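Local coordinates for protein endonuclease V (Homo sapiens, PDB 6OZE) that probably cleaves RNA at inosine sites by metal-ion-dependent hydrolysis, as an inosine-specific endoribonuclease with an RNase H-like fold, at residues A[182-190]-A[199-209]. The protein carries 4 engineered substitutions. Sequence-based numbering, arbitrary orientation. Where two conformers were deposited one is given.
Sequences GTVLGMALR and LYISVGHRMSL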
loop_
_atom_site.group_PDB
_atom_site.type_symbol
_atom_site.label_atom_id
_atom_site.label_comp_id
_atom_site.label_asym_id
_atom_site.label_seq_id
_atom_site.Cartn_x
_atom_site.Cartn_y
_atom_site.Cartn_z
ATOM N N GLY A 182 -17.329 -14.670 -4.179
ATOM C CA GLY A 182 -16.516 -15.419 -5.120
ATOM C C GLY A 182 -15.441 -14.588 -5.789
ATOM O O GLY A 182 -14.664 -15.097 -6.602
ATOM N N THR A 183 -15.388 -13.303 -5.454
ATOM C CA THR A 183 -14.303 -12.440 -5.899
ATOM C C THR A 183 -13.135 -12.623 -4.943
ATOM O O THR A 183 -13.288 -12.420 -3.736
ATOM C CB THR A 183 -14.759 -10.983 -5.852
ATOM O OG1 THR A 183 -16.188 -10.918 -5.922
ATOM C CG2 THR A 183 -14.162 -10.201 -7.013
ATOM N N VAL A 184 -11.978 -13.025 -5.458
ATOM C CA VAL A 184 -10.782 -13.035 -4.623
ATOM C C VAL A 184 -10.308 -11.596 -4.475
ATOM O O VAL A 184 -10.034 -10.913 -5.466
ATOM C CB VAL A 184 -9.680 -13.943 -5.186
ATOM C CG1 VAL A 184 -8.435 -13.826 -4.316
ATOM C CG2 VAL A 184 -10.141 -15.388 -5.218
ATOM N N LEU A 185 -10.237 -11.131 -3.232
ATOM C CA LEU A 185 -9.957 -9.735 -2.925
ATOM C C LEU A 185 -8.488 -9.485 -2.635
ATOM O O LEU A 185 -8.039 -8.330 -2.703
ATOM C CB LEU A 185 -10.769 -9.340 -1.692
ATOM C CG LEU A 185 -12.274 -9.551 -1.836
ATOM C CD1 LEU A 185 -12.979 -9.331 -0.507
ATOM C CD2 LEU A 185 -12.826 -8.622 -2.894
ATOM N N GLY A 186 -7.741 -10.525 -2.301
ATOM C CA GLY A 186 -6.339 -10.360 -1.984
ATOM C C GLY A 186 -5.740 -11.695 -1.615
ATOM O O GLY A 186 -6.358 -12.747 -1.806
ATOM N N MET A 187 -4.517 -11.641 -1.099
ATOM C CA MET A 187 -3.799 -12.831 -0.674
ATOM C C MET A 187 -3.143 -12.574 0.670
ATOM O O MET A 187 -2.642 -11.475 0.917
ATOM C CB MET A 187 -2.700 -13.181 -1.684
ATOM C CG MET A 187 -3.188 -13.333 -3.111
ATOM S SD MET A 187 -3.886 -14.959 -3.380
ATOM C CE MET A 187 -2.542 -15.876 -2.678
ATOM N N ALA A 188 -3.132 -13.583 1.530
ATOM C CA ALA A 188 -2.318 -13.537 2.731
ATOM C C ALA A 188 -0.965 -14.110 2.344
ATOM O O ALA A 188 -0.899 -15.174 1.717
ATOM C CB ALA A 188 -2.947 -14.370 3.851
ATOM N N LEU A 189 0.102 -13.415 2.706
ATOM C CA LEU A 189 1.439 -13.793 2.278
ATOM C C LEU A 189 2.341 -13.898 3.491
ATOM O O LEU A 189 2.439 -12.961 4.283
ATOM C CB LEU A 189 2.012 -12.713 1.350
ATOM C CG LEU A 189 3.519 -12.798 1.086
ATOM C CD1 LEU A 189 3.861 -14.053 0.294
ATOM C CD2 LEU A 189 4.002 -11.526 0.376
ATOM N N ARG A 190 2.986 -15.051 3.650
ATOM C CA ARG A 190 4.072 -15.139 4.617
ATOM C C ARG A 190 5.301 -14.498 3.985
ATOM O O ARG A 190 5.814 -14.963 2.966
ATOM C CB ARG A 190 4.341 -16.584 5.025
ATOM C CG ARG A 190 5.475 -16.673 6.033
ATOM C CD ARG A 190 5.431 -18.007 6.763
ATOM N NE ARG A 190 6.466 -18.126 7.781
ATOM C CZ ARG A 190 6.420 -19.005 8.781
ATOM N NH1 ARG A 190 5.378 -19.822 8.898
ATOM N NH2 ARG A 190 7.403 -19.063 9.670
ATOM N N LEU A 199 1.244 -10.891 5.746
ATOM C CA LEU A 199 0.793 -9.622 5.206
ATOM C C LEU A 199 -0.438 -9.863 4.348
ATOM O O LEU A 199 -0.653 -10.956 3.826
ATOM C CB LEU A 199 1.871 -9.020 4.314
ATOM C CG LEU A 199 3.297 -8.979 4.836
ATOM C CD1 LEU A 199 4.210 -8.477 3.723
ATOM C CD2 LEU A 199 3.384 -8.068 6.039
ATOM N N TYR A 200 -1.259 -8.835 4.200
ATOM C CA TYR A 200 -2.469 -8.945 3.391
ATOM C C TYR A 200 -2.282 -8.066 2.161
ATOM O O TYR A 200 -2.216 -6.827 2.263
ATOM C CB TYR A 200 -3.709 -8.586 4.206
ATOM C CG TYR A 200 -3.858 -9.522 5.368
ATOM C CD1 TYR A 200 -4.470 -10.763 5.206
ATOM C CD2 TYR A 200 -3.317 -9.225 6.609
ATOM C CE1 TYR A 200 -4.582 -11.645 6.251
ATOM C CE2 TYR A 200 -3.426 -10.106 7.662
ATOM C CZ TYR A 200 -4.059 -11.322 7.479
ATOM O OH TYR A 200 -4.172 -12.209 8.523
ATOM N N ILE A 201 -2.182 -8.706 1.002
ATOM C CA ILE A 201 -1.796 -8.052 -0.242
ATOM C C ILE A 201 -3.024 -7.923 -1.129
ATOM O O ILE A 201 -3.788 -8.879 -1.281
ATOM C CB ILE A 201 -0.721 -8.880 -0.971
ATOM C CG1 ILE A 201 0.449 -9.215 -0.029
ATOM C CG2 ILE A 201 -0.270 -8.153 -2.254
ATOM C CD1 ILE A 201 1.067 -8.019 0.638
ATOM N N SER A 202 -3.204 -6.744 -1.738
ATOM C CA SER A 202 -4.277 -6.608 -2.710
ATOM C C SER A 202 -3.838 -5.666 -3.818
ATOM O O SER A 202 -2.892 -4.885 -3.660
ATOM C CB SER A 202 -5.581 -6.165 -2.051
ATOM O OG SER A 202 -5.411 -4.889 -1.434
ATOM N N VAL A 203 -4.500 -5.799 -4.969
ATOM C CA VAL A 203 -4.185 -4.948 -6.112
ATOM C C VAL A 203 -4.605 -3.524 -5.806
ATOM O O VAL A 203 -5.732 -3.278 -5.364
ATOM C CB VAL A 203 -4.914 -5.445 -7.365
ATOM C CG1 VAL A 203 -4.779 -4.432 -8.495
ATOM C CG2 VAL A 203 -4.382 -6.816 -7.788
ATOM N N GLY A 204 -3.706 -2.581 -6.068
ATOM C CA GLY A 204 -4.096 -1.190 -6.118
ATOM C C GLY A 204 -4.510 -0.808 -7.524
ATOM O O GLY A 204 -5.674 -0.487 -7.778
ATOM N N HIS A 205 -3.561 -0.866 -8.456
ATOM C CA HIS A 205 -3.811 -0.400 -9.817
ATOM C C HIS A 205 -2.704 -0.938 -10.705
ATOM O O HIS A 205 -1.545 -1.003 -10.286
ATOM C CB HIS A 205 -3.800 1.135 -9.861
ATOM C CG HIS A 205 -4.065 1.724 -11.212
ATOM N ND1 HIS A 205 -5.190 1.431 -11.956
ATOM C CD2 HIS A 205 -3.383 2.660 -11.920
ATOM C CE1 HIS A 205 -5.171 2.134 -13.077
ATOM N NE2 HIS A 205 -4.091 2.896 -13.076
ATOM N N ARG A 206 -3.078 -1.364 -11.914
ATOM C CA ARG A 206 -2.127 -1.741 -12.959
ATOM C C ARG A 206 -1.194 -2.877 -12.550
ATOM O O ARG A 206 -0.035 -2.910 -12.963
ATOM C CB ARG A 206 -1.338 -0.539 -13.487
ATOM C CG ARG A 206 -2.143 0.360 -14.387
ATOM C CD ARG A 206 -1.280 0.869 -15.516
ATOM N NE ARG A 206 -0.650 2.142 -15.204
ATOM C CZ ARG A 206 0.585 2.470 -15.570
ATOM N NH1 ARG A 206 1.330 1.603 -16.242
ATOM N NH2 ARG A 206 1.081 3.659 -15.253
ATOM N N MET A 207 -1.684 -3.808 -11.735
ATOM C CA MET A 207 -0.943 -5.038 -11.492
ATOM C C MET A 207 -1.936 -6.155 -11.215
ATOM O O MET A 207 -3.023 -5.924 -10.686
ATOM C CB MET A 207 0.030 -4.870 -10.317
ATOM C CG MET A 207 1.146 -5.933 -10.274
ATOM S SD MET A 207 2.623 -5.219 -9.508
ATOM C CE MET A 207 3.856 -6.480 -9.852
ATOM N N SER A 208 -1.568 -7.371 -11.609
ATOM C CA SER A 208 -2.358 -8.532 -11.238
ATOM C C SER A 208 -2.036 -8.918 -9.801
ATOM O O SER A 208 -0.976 -8.584 -9.261
ATOM C CB SER A 208 -2.074 -9.710 -12.171
ATOM O OG SER A 208 -0.765 -10.212 -11.936
ATOM N N LEU A 209 -2.988 -9.600 -9.165
ATOM C CA LEU A 209 -2.781 -10.001 -7.779
ATOM C C LEU A 209 -1.617 -10.977 -7.658
ATOM O O LEU A 209 -0.790 -10.851 -6.747
ATOM C CB LEU A 209 -4.064 -10.612 -7.224
ATOM C CG LEU A 209 -3.982 -11.138 -5.788
ATOM C CD1 LEU A 209 -3.568 -10.020 -4.822
ATOM C CD2 LEU A 209 -5.320 -11.725 -5.395
HETATM O O HOH W 1 -6.460 -7.865 -5.034
#
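Strands 184-189 and 199-205 form an antiparallel beta hairpin, and the pairing of Met187 with Ile201 and of Leu189 with Leu199 fixes its register. Both are hydrogen-bonded pairs closed by two backbone bonds; the straightest runs from Ile201 N to Met187 O at 2.8 Å, with 177° at the hydrogen. Ala188 and Tyr200 form the non-hydrogen-bonded pair between them, where Ala188 CB lies 4.0 Å from Tyr200 CE1, oblique to the ring, whose OH is hydrogen-bonded to His161 NE2. Within the mixed sheet of this RNase H-like fold, the hairpin stands between strands 142-146 and 174-178. The ladder ends with the Met187-Ile201 pair; beyond it Leu185 O and Val203 N are linked through one water, which donates to that oxygen at 2.9 Å and accepts from that nitrogen at 2.8 Å. On the sheet face bearing Met187, Leu189 and Ile201, Leu189 CB meets Ile201 CG1 at 4.1 Å, and helix 209-218 packs here. Its first residue, Leu209, has CG anti to the backbone N (chi1 177°), and its CD2 lies 3.5 Å from Met187 CG in one of the two conformers of that methionine, and 3.9 Å from Val184 CG1. Just before it, Ser208 N-caps the helix, its OG bonding Ala211 N.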